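Geranyltranstransferase (Staphylococcus aureus, PDB 1RTR) catalyses the head-to-tail condensation of isopentenyl diphosphate with allylic diphosphates, probably making farnesyl diphosphate in two steps for isoprenoid biosynthesis. Local coordinates at residues L203-K217 / K279-R291. Residues are numbered along the deposited sequence; the frame is centred on the assembly and turned at random.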
ATOM      1  N   LEU A 203      -8.042  -3.831  25.561  1.00 59.14           N
ATOM      2  CA  LEU A 203      -8.477  -4.297  24.246  1.00 58.06           C
ATOM      3  C   LEU A 203      -7.276  -4.768  23.455  1.00 57.25           C
ATOM      4  O   LEU A 203      -7.350  -5.757  22.722  1.00 56.68           O
ATOM      5  CB  LEU A 203      -9.244  -3.198  23.512  1.00 58.45           C
ATOM      6  CG  LEU A 203     -10.688  -3.009  23.994  1.00 57.92           C
ATOM      7  CD1 LEU A 203     -11.211  -1.636  23.602  1.00 56.21           C
ATOM      8  CD2 LEU A 203     -11.585  -4.127  23.457  1.00 56.95           C
ATOM      9  N   GLU A 204      -6.163  -4.066  23.652  1.00 56.62           N
ATOM     10  CA  GLU A 204      -4.868  -4.445  23.089  1.00 56.81           C
ATOM     11  C   GLU A 204      -4.417  -5.854  23.476  1.00 55.92           C
ATOM     12  O   GLU A 204      -4.284  -6.713  22.592  1.00 56.01           O
ATOM     13  CB  GLU A 204      -3.801  -3.424  23.468  1.00 57.06           C
ATOM     14  CG  GLU A 204      -3.414  -2.493  22.347  1.00 59.79           C
ATOM     15  CD  GLU A 204      -1.974  -2.670  21.909  1.00 65.36           C
ATOM     16  OE1 GLU A 204      -1.636  -3.810  21.468  1.00 66.67           O
ATOM     17  OE2 GLU A 204      -1.195  -1.666  22.009  1.00 65.41           O
ATOM     18  N   SER A 205      -4.196  -6.103  24.773  1.00 54.63           N
ATOM     19  CA  SER A 205      -3.858  -7.462  25.219  1.00 53.89           C
ATOM     20  C   SER A 205      -4.875  -8.455  24.730  1.00 52.82           C
ATOM     21  O   SER A 205      -4.513  -9.533  24.238  1.00 52.78           O
ATOM     22  CB  SER A 205      -3.756  -7.595  26.738  1.00 54.09           C
ATOM     23  OG  SER A 205      -3.070  -6.509  27.303  1.00 55.67           O
ATOM     24  N   TYR A 206      -6.150  -8.103  24.854  1.00 51.85           N
ATOM     25  CA  TYR A 206      -7.180  -9.004  24.375  1.00 51.16           C
ATOM     26  C   TYR A 206      -6.868  -9.395  22.944  1.00 50.94           C
ATOM     27  O   TYR A 206      -6.856 -10.584  22.622  1.00 51.47           O
ATOM     28  CB  TYR A 206      -8.580  -8.389  24.494  1.00 51.32           C
ATOM     29  CG  TYR A 206      -9.606  -9.050  23.585  1.00 50.95           C
ATOM     30  CD1 TYR A 206      -9.898  -8.525  22.323  1.00 50.45           C
ATOM     31  CD2 TYR A 206     -10.262 -10.213  23.978  1.00 50.67           C
ATOM     32  CE1 TYR A 206     -10.841  -9.137  21.486  1.00 51.51           C
ATOM     33  CE2 TYR A 206     -11.196 -10.833  23.150  1.00 51.05           C
ATOM     34  CZ  TYR A 206     -11.486 -10.285  21.914  1.00 51.12           C
ATOM     35  OH  TYR A 206     -12.402 -10.900  21.104  1.00 50.61           O
ATOM     36  N   SER A 207      -6.589  -8.407  22.087  1.00 50.68           N
ATOM     37  CA  SER A 207      -6.382  -8.676  20.655  1.00 50.43           C
ATOM     38  C   SER A 207      -5.138  -9.505  20.388  1.00 50.43           C
ATOM     39  O   SER A 207      -5.147 -10.398  19.532  1.00 49.65           O
ATOM     40  CB  SER A 207      -6.349  -7.380  19.842  1.00 50.40           C
ATOM     41  OG  SER A 207      -5.088  -6.745  19.950  1.00 50.43           O
ATOM     42  N   TYR A 208      -4.070  -9.214  21.132  1.00 51.11           N
ATOM     43  CA  TYR A 208      -2.848 -10.008  21.044  1.00 52.13           C
ATOM     44  C   TYR A 208      -3.095 -11.484  21.355  1.00 52.18           C
ATOM     45  O   TYR A 208      -2.718 -12.360  20.566  1.00 52.52           O
ATOM     46  CB  TYR A 208      -1.749  -9.456  21.958  1.00 52.82           C
ATOM     47  CG  TYR A 208      -0.609 -10.432  22.116  1.00 54.79           C
ATOM     48  CD1 TYR A 208      -0.518 -11.250  23.252  1.00 57.33           C
ATOM     49  CD2 TYR A 208       0.368 -10.558  21.126  1.00 56.03           C
ATOM     50  CE1 TYR A 208       0.527 -12.153  23.404  1.00 59.32           C
ATOM     51  CE2 TYR A 208       1.417 -11.472  21.262  1.00 59.47           C
ATOM     52  CZ  TYR A 208       1.490 -12.264  22.407  1.00 60.38           C
ATOM     53  OH  TYR A 208       2.517 -13.165  22.560  1.00 62.47           O
ATOM     54  N   HIS A 209      -3.736 -11.763  22.490  1.00 52.17           N
ATOM     55  CA  HIS A 209      -3.999 -13.156  22.890  1.00 52.43           C
ATOM     56  C   HIS A 209      -4.957 -13.838  21.941  1.00 53.00           C
ATOM     57  O   HIS A 209      -4.743 -14.998  21.552  1.00 53.18           O
ATOM     58  CB  HIS A 209      -4.499 -13.241  24.338  1.00 52.23           C
ATOM     59  CG  HIS A 209      -3.463 -12.854  25.340  1.00 51.04           C
ATOM     60  ND1 HIS A 209      -2.294 -13.566  25.509  1.00 51.00           N
ATOM     61  CD2 HIS A 209      -3.394 -11.805  26.191  1.00 51.90           C
ATOM     62  CE1 HIS A 209      -1.556 -12.978  26.435  1.00 53.12           C
ATOM     63  NE2 HIS A 209      -2.200 -11.906  26.867  1.00 52.56           N
ATOM     64  N   LEU A 210      -5.997 -13.111  21.535  1.00 53.73           N
ATOM     65  CA  LEU A 210      -6.935 -13.639  20.545  1.00 54.42           C
ATOM     66  C   LEU A 210      -6.191 -14.054  19.275  1.00 54.72           C
ATOM     67  O   LEU A 210      -6.483 -15.101  18.695  1.00 55.08           O
ATOM     68  CB  LEU A 210      -8.022 -12.615  20.221  1.00 54.72           C
ATOM     69  CG  LEU A 210      -9.063 -13.052  19.189  1.00 54.64           C
ATOM     70  CD1 LEU A 210      -9.998 -14.075  19.825  1.00 54.89           C
ATOM     71  CD2 LEU A 210      -9.838 -11.846  18.671  1.00 53.45           C
ATOM     72  N   GLY A 211      -5.218 -13.238  18.868  1.00 54.93           N
ATOM     73  CA  GLY A 211      -4.422 -13.512  17.685  1.00 55.43           C
ATOM     74  C   GLY A 211      -3.575 -14.762  17.780  1.00 55.89           C
ATOM     75  O   GLY A 211      -3.508 -15.543  16.826  1.00 56.16           O
ATOM     76  N   MET A 212      -2.919 -14.951  18.921  1.00 56.17           N
ATOM     77  CA  MET A 212      -2.111 -16.151  19.141  1.00 56.85           C
ATOM     78  C   MET A 212      -2.974 -17.424  19.174  1.00 57.81           C
ATOM     79  O   MET A 212      -2.547 -18.469  18.686  1.00 57.76           O
ATOM     80  CB  MET A 212      -1.233 -16.011  20.392  1.00 56.32           C
ATOM     81  CG  MET A 212      -0.263 -14.790  20.368  1.00 55.80           C
ATOM     82  SD  MET A 212       0.821 -14.583  18.863  1.00 51.97           S
ATOM     83  CE  MET A 212       1.683 -16.099  18.864  1.00 50.07           C
ATOM     84  N   MET A 213      -4.200 -17.330  19.697  1.00 59.17           N
ATOM     85  CA  MET A 213      -5.140 -18.467  19.658  1.00 60.47           C
ATOM     86  C   MET A 213      -5.276 -19.039  18.261  1.00 62.07           C
ATOM     87  O   MET A 213      -5.227 -20.257  18.070  1.00 62.68           O
ATOM     88  CB  MET A 213      -6.533 -18.085  20.180  1.00 59.76           C
ATOM     89  CG  MET A 213      -6.584 -17.708  21.660  1.00 57.38           C
ATOM     90  SD  MET A 213      -8.247 -17.331  22.188  1.00 52.33           S
ATOM     91  CE  MET A 213      -8.987 -18.919  21.854  1.00 49.85           C
ATOM     92  N   PHE A 214      -5.425 -18.141  17.293  1.00 64.33           N
ATOM     93  CA  PHE A 214      -5.752 -18.456  15.898  1.00 66.34           C
ATOM     94  C   PHE A 214      -4.925 -19.607  15.306  1.00 66.67           C
ATOM     95  O   PHE A 214      -5.472 -20.594  14.810  1.00 67.14           O
ATOM     96  CB  PHE A 214      -5.575 -17.172  15.065  1.00 67.17           C
ATOM     97  CG  PHE A 214      -6.192 -17.222  13.695  1.00 70.40           C
ATOM     98  CD1 PHE A 214      -7.142 -16.272  13.324  1.00 73.44           C
ATOM     99  CD2 PHE A 214      -5.796 -18.184  12.757  1.00 73.08           C
ATOM    100  CE1 PHE A 214      -7.714 -16.293  12.042  1.00 75.24           C
ATOM    101  CE2 PHE A 214      -6.364 -18.225  11.474  1.00 75.38           C
ATOM    102  CZ  PHE A 214      -7.325 -17.274  11.113  1.00 75.87           C
ATOM    103  N   GLN A 215      -3.605 -19.475  15.365  1.00 67.09           N
ATOM    104  CA  GLN A 215      -2.719 -20.401  14.678  1.00 67.48           C
ATOM    105  C   GLN A 215      -2.498 -21.680  15.468  1.00 67.23           C
ATOM    106  O   GLN A 215      -2.310 -22.755  14.877  1.00 67.45           O
ATOM    107  CB  GLN A 215      -1.383 -19.719  14.348  1.00 68.13           C
ATOM    108  CG  GLN A 215      -1.470 -18.698  13.191  1.00 69.83           C
ATOM    109  CD  GLN A 215      -1.953 -19.321  11.879  1.00 71.84           C
ATOM    110  OE1 GLN A 215      -1.576 -20.453  11.538  1.00 72.56           O
ATOM    111  NE2 GLN A 215      -2.793 -18.590  11.150  1.00 72.45           N
ATOM    112  N   ILE A 216      -2.528 -21.564  16.797  1.00 66.81           N
ATOM    113  CA  ILE A 216      -2.442 -22.727  17.669  1.00 66.27           C
ATOM    114  C   ILE A 216      -3.588 -23.678  17.364  1.00 66.48           C
ATOM    115  O   ILE A 216      -3.355 -24.857  17.100  1.00 66.14           O
ATOM    116  CB  ILE A 216      -2.448 -22.328  19.156  1.00 66.03           C
ATOM    117  CG1 ILE A 216      -1.264 -21.417  19.473  1.00 65.02           C
ATOM    118  CG2 ILE A 216      -2.389 -23.578  20.028  1.00 65.96           C
ATOM    119  CD1 ILE A 216      -1.311 -20.785  20.855  1.00 63.39           C
ATOM    120  N   LYS A 217      -4.818 -23.157  17.370  1.00 67.12           N
ATOM    121  CA  LYS A 217      -6.009 -23.973  17.093  1.00 67.88           C
ATOM    122  C   LYS A 217      -5.820 -24.762  15.802  1.00 68.06           C
ATOM    123  O   LYS A 217      -6.027 -25.977  15.762  1.00 68.14           O
ATOM    124  CB  LYS A 217      -7.264 -23.092  17.026  1.00 68.18           C
ATOM    125  CG  LYS A 217      -8.589 -23.823  16.731  1.00 69.24           C
ATOM    126  CD  LYS A 217      -9.334 -23.157  15.554  1.00 70.99           C
ATOM    127  CE  LYS A 217     -10.792 -22.797  15.886  1.00 71.51           C
ATOM    128  NZ  LYS A 217     -11.793 -23.551  15.055  1.00 71.04           N
ATOM    129  N   LYS A 279     -20.056  -9.370  25.413  1.00 70.89           N
ATOM    130  CA  LYS A 279     -20.575 -10.672  24.993  1.00 71.26           C
ATOM    131  C   LYS A 279     -20.082 -11.069  23.595  1.00 71.15           C
ATOM    132  O   LYS A 279     -19.783 -12.242  23.352  1.00 71.49           O
ATOM    133  CB  LYS A 279     -22.113 -10.732  25.165  1.00 71.69           C
ATOM    134  CG  LYS A 279     -22.954 -11.293  23.992  1.00 73.31           C
ATOM    135  CD  LYS A 279     -24.133 -10.345  23.642  1.00 75.15           C
ATOM    136  CE  LYS A 279     -23.740  -9.244  22.617  1.00 75.30           C
ATOM    137  NZ  LYS A 279     -23.986  -7.831  23.091  1.00 75.00           N
ATOM    138  N   HIS A 280     -19.950 -10.088  22.699  1.00 70.99           N
ATOM    139  CA  HIS A 280     -19.513 -10.338  21.318  1.00 70.99           C
ATOM    140  C   HIS A 280     -18.046 -10.755  21.214  1.00 70.28           C
ATOM    141  O   HIS A 280     -17.706 -11.736  20.539  1.00 69.65           O
ATOM    142  CB  HIS A 280     -19.747  -9.095  20.454  1.00 71.61           C
ATOM    143  CG  HIS A 280     -21.151  -8.957  19.953  1.00 73.81           C
ATOM    144  ND1 HIS A 280     -21.936 -10.044  19.625  1.00 75.36           N
ATOM    145  CD2 HIS A 280     -21.913  -7.859  19.732  1.00 75.00           C
ATOM    146  CE1 HIS A 280     -23.123  -9.620  19.226  1.00 76.90           C
ATOM    147  NE2 HIS A 280     -23.134  -8.299  19.283  1.00 76.91           N
ATOM    148  N   LEU A 281     -17.187  -9.975  21.866  1.00 69.68           N
ATOM    149  CA  LEU A 281     -15.765 -10.258  21.931  1.00 69.58           C
ATOM    150  C   LEU A 281     -15.550 -11.648  22.545  1.00 69.98           C
ATOM    151  O   LEU A 281     -14.883 -12.505  21.949  1.00 70.03           O
ATOM    152  CB  LEU A 281     -15.052  -9.168  22.741  1.00 69.16           C
ATOM    153  CG  LEU A 281     -14.517  -7.894  22.063  1.00 68.07           C
ATOM    154  CD1 LEU A 281     -15.094  -7.628  20.675  1.00 66.64           C
ATOM    155  CD2 LEU A 281     -14.735  -6.697  22.958  1.00 66.59           C
ATOM    156  N   LEU A 282     -16.167 -11.871  23.708  1.00 70.20           N
ATOM    157  CA  LEU A 282     -16.133 -13.151  24.410  1.00 70.13           C
ATOM    158  C   LEU A 282     -16.616 -14.282  23.522  1.00 70.14           C
ATOM    159  O   LEU A 282     -16.075 -15.384  23.575  1.00 70.21           O
ATOM    160  CB  LEU A 282     -16.962 -13.078  25.698  1.00 70.22           C
ATOM    161  CG  LEU A 282     -16.820 -14.101  26.839  1.00 70.83           C
ATOM    162  CD1 LEU A 282     -17.937 -15.152  26.780  1.00 71.16           C
ATOM    163  CD2 LEU A 282     -15.442 -14.784  26.891  1.00 70.90           C
ATOM    164  N   GLU A 283     -17.616 -14.008  22.692  1.00 70.48           N
ATOM    165  CA  GLU A 283     -18.114 -15.011  21.753  1.00 70.93           C
ATOM    166  C   GLU A 283     -17.084 -15.366  20.676  1.00 70.55           C
ATOM    167  O   GLU A 283     -17.007 -16.520  20.255  1.00 70.25           O
ATOM    168  CB  GLU A 283     -19.416 -14.545  21.107  1.00 71.54           C
ATOM    169  CG  GLU A 283     -20.565 -15.545  21.168  1.00 74.06           C
ATOM    170  CD  GLU A 283     -21.923 -14.857  21.137  1.00 77.80           C
ATOM    171  OE1 GLU A 283     -22.716 -15.035  22.099  1.00 78.30           O
ATOM    172  OE2 GLU A 283     -22.192 -14.123  20.150  1.00 79.44           O
ATOM    173  N   ILE A 284     -16.304 -14.376  20.232  1.00 70.47           N
ATOM    174  CA  ILE A 284     -15.254 -14.613  19.237  1.00 70.47           C
ATOM    175  C   ILE A 284     -14.112 -15.446  19.825  1.00 70.57           C
ATOM    176  O   ILE A 284     -13.592 -16.340  19.153  1.00 70.16           O
ATOM    177  CB  ILE A 284     -14.748 -13.280  18.604  1.00 70.69           C
ATOM    178  CG1 ILE A 284     -15.643 -12.879  17.437  1.00 70.13           C
ATOM    179  CG2 ILE A 284     -13.294 -13.383  18.103  1.00 70.15           C
ATOM    180  CD1 ILE A 284     -16.004 -11.422  17.458  1.00 70.54           C
ATOM    181  N   VAL A 285     -13.746 -15.159  21.075  1.00 70.93           N
ATOM    182  CA  VAL A 285     -12.780 -15.977  21.813  1.00 71.79           C
ATOM    183  C   VAL A 285     -13.177 -17.448  21.774  1.00 72.64           C
ATOM    184  O   VAL A 285     -12.339 -18.311  21.503  1.00 72.44           O
ATOM    185  CB  VAL A 285     -12.653 -15.560  23.295  1.00 71.70           C
ATOM    186  CG1 VAL A 285     -11.696 -16.499  24.035  1.00 71.66           C
ATOM    187  CG2 VAL A 285     -12.185 -14.128  23.420  1.00 71.66           C
ATOM    188  N   ASP A 286     -14.456 -17.724  22.026  1.00 73.75           N
ATOM    189  CA  ASP A 286     -14.932 -19.104  22.059  1.00 75.17           C
ATOM    190  C   ASP A 286     -14.968 -19.771  20.686  1.00 75.86           C
ATOM    191  O   ASP A 286     -14.801 -20.985  20.580  1.00 75.96           O
ATOM    192  CB  ASP A 286     -16.271 -19.229  22.810  1.00 75.24           C
ATOM    193  CG  ASP A 286     -16.085 -19.313  24.339  1.00 76.03           C
ATOM    194  OD1 ASP A 286     -17.018 -18.911  25.064  1.00 76.64           O
ATOM    195  OD2 ASP A 286     -15.051 -19.756  24.912  1.00 75.97           O
ATOM    196  N   LEU A 287     -15.155 -18.977  19.637  1.00 77.24           N
ATOM    197  CA  LEU A 287     -15.104 -19.497  18.268  1.00 78.61           C
ATOM    198  C   LEU A 287     -13.671 -19.871  17.877  1.00 79.25           C
ATOM    199  O   LEU A 287     -13.444 -20.888  17.222  1.00 79.14           O
ATOM    200  CB  LEU A 287     -15.716 -18.502  17.269  1.00 78.69           C
ATOM    201  CG  LEU A 287     -16.837 -19.107  16.407  1.00 79.89           C
ATOM    202  CD1 LEU A 287     -18.195 -18.408  16.612  1.00 79.99           C
ATOM    203  CD2 LEU A 287     -16.450 -19.139  14.931  1.00 81.13           C
ATOM    204  N   PHE A 288     -12.716 -19.048  18.300  1.00 80.48           N
ATOM    205  CA  PHE A 288     -11.292 -19.320  18.107  1.00 81.82           C
ATOM    206  C   PHE A 288     -10.864 -20.531  18.944  1.00 82.48           C
ATOM    207  O   PHE A 288      -9.973 -21.286  18.546  1.00 82.52           O
ATOM    208  CB  PHE A 288     -10.452 -18.101  18.523  1.00 82.01           C
ATOM    209  CG  PHE A 288     -10.296 -17.046  17.451  1.00 83.04           C
ATOM    210  CD1 PHE A 288      -9.094 -16.345  17.332  1.00 84.10           C
ATOM    211  CD2 PHE A 288     -11.342 -16.731  16.578  1.00 83.63           C
ATOM    212  CE1 PHE A 288      -8.931 -15.357  16.354  1.00 84.48           C
ATOM    213  CE2 PHE A 288     -11.189 -15.749  15.603  1.00 83.85           C
ATOM    214  CZ  PHE A 288      -9.980 -15.058  15.491  1.00 84.03           C
ATOM    215  N   TYR A 289     -11.497 -20.701  20.106  1.00 83.36           N
ATOM    216  CA  TYR A 289     -11.170 -21.798  21.017  1.00 84.32           C
ATOM    217  C   TYR A 289     -11.768 -23.141  20.611  1.00 84.95           C
ATOM    218  O   TYR A 289     -11.082 -24.165  20.671  1.00 84.86           O
ATOM    219  CB  TYR A 289     -11.584 -21.466  22.445  1.00 84.32           C
ATOM    220  CG  TYR A 289     -10.936 -22.359  23.473  1.00 85.00           C
ATOM    221  CD1 TYR A 289      -9.552 -22.369  23.645  1.00 85.86           C
ATOM    222  CD2 TYR A 289     -11.701 -23.208  24.265  1.00 85.38           C
ATOM    223  CE1 TYR A 289      -8.949 -23.194  24.590  1.00 86.03           C
ATOM    224  CE2 TYR A 289     -11.109 -24.038  25.211  1.00 85.70           C
ATOM    225  CZ  TYR A 289      -9.736 -24.025  25.370  1.00 85.50           C
ATOM    226  OH  TYR A 289      -9.147 -24.837  26.306  1.00 84.82           O
ATOM    227  N   SER A 290     -13.041 -23.133  20.215  1.00 85.88           N
ATOM    228  CA  SER A 290     -13.743 -24.353  19.838  1.00 86.90           C
ATOM    229  C   SER A 290     -12.906 -25.156  18.846  1.00 87.65           C
ATOM    230  O   SER A 290     -12.682 -24.719  17.711  1.00 87.90           O
ATOM    231  CB  SER A 290     -15.125 -24.039  19.260  1.00 86.85           C
ATOM    232  OG  SER A 290     -15.281 -24.621  17.976  1.00 87.10           O
ATOM    233  N   ARG A 291     -12.436 -26.318  19.306  1.00 88.48           N
ATOM    234  CA  ARG A 291     -11.573 -27.225  18.538  1.00 88.95           C
ATOM    235  C   ARG A 291     -10.160 -26.669  18.348  1.00 89.11           C
ATOM    236  O   ARG A 291      -9.175 -27.393  18.507  1.00 89.23           O
ATOM    237  CB  ARG A 291     -12.196 -27.588  17.186  1.00 89.20           C
ATOM    238  CG  ARG A 291     -13.574 -28.197  17.277  1.00 89.81           C
ATOM    239  CD  ARG A 291     -13.584 -29.663  16.968  1.00 90.96           C
ATOM    240  NE  ARG A 291     -13.885 -29.919  15.560  1.00 91.94           N
ATOM    241  CZ  ARG A 291     -15.091 -30.218  15.089  1.00 92.05           C
ATOM    242  NH1 ARG A 291     -15.258 -30.443  13.791  1.00 92.50           N
ATOM    243  NH2 ARG A 291     -16.132 -30.293  15.910  1.00 91.80           N
TER
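The Phe-288 ring is held between Leu-210 and Phe-214 of helix 203-217, which lie on opposite sides of its plane. Methyl CD1 of Leu-210 sits over one face of the ring, a CH-pi contact 3.9 Å from the ring centroid. Phe-214 turns an edge toward the face of Phe-288 in an offset edge-to-face pair, centroids 5.4 Å apart and planes at 88°. At the rim of the Phe-288 ring, near its plane, lies CB of Met-213.

The apolar contacts continue along both helices. Met-213 reaches across with its chain bent at the last torsion (chi3 61°), which brings CE to the CB atoms of Phe-288 and Tyr-289, while SD approaches Val-285 CG1 at 4.0 Å. Val-285 CG2 meets the edge of the Tyr-206 ring, Ile-284 CG2 touches both methyls of Leu-210, and Leu-203 and Leu-281 meet through their CD2 methyls. The two helices run nearly parallel, 22° apart with axes 9.4 Å apart at their closest, within the all-helical fold of the polyprenyl synthetases; the C-terminal helix 279-289 also packs on helix 45-56, where Ile-284 and His-280 touch Leu-52.

Two hydrogen bonds join the segments, one toward each end. Tyr-206 OH donates to Leu-281 O at 3.1 Å, from above the carbonyl plane, and this oxygen also accepts the helical bond from Val-285 N. Lys-217, bent along its length, passes its methylenes by Phe-288 O, and its NZ donates to Ser-290 O at 3.0 Å, lying nearly in line with the carbonyl bond, just where the chain leaves the helix. Tyr-289, whose CB touches Met-213, directs its hydroxyl elsewhere, to Thr-259 of helix 245-270.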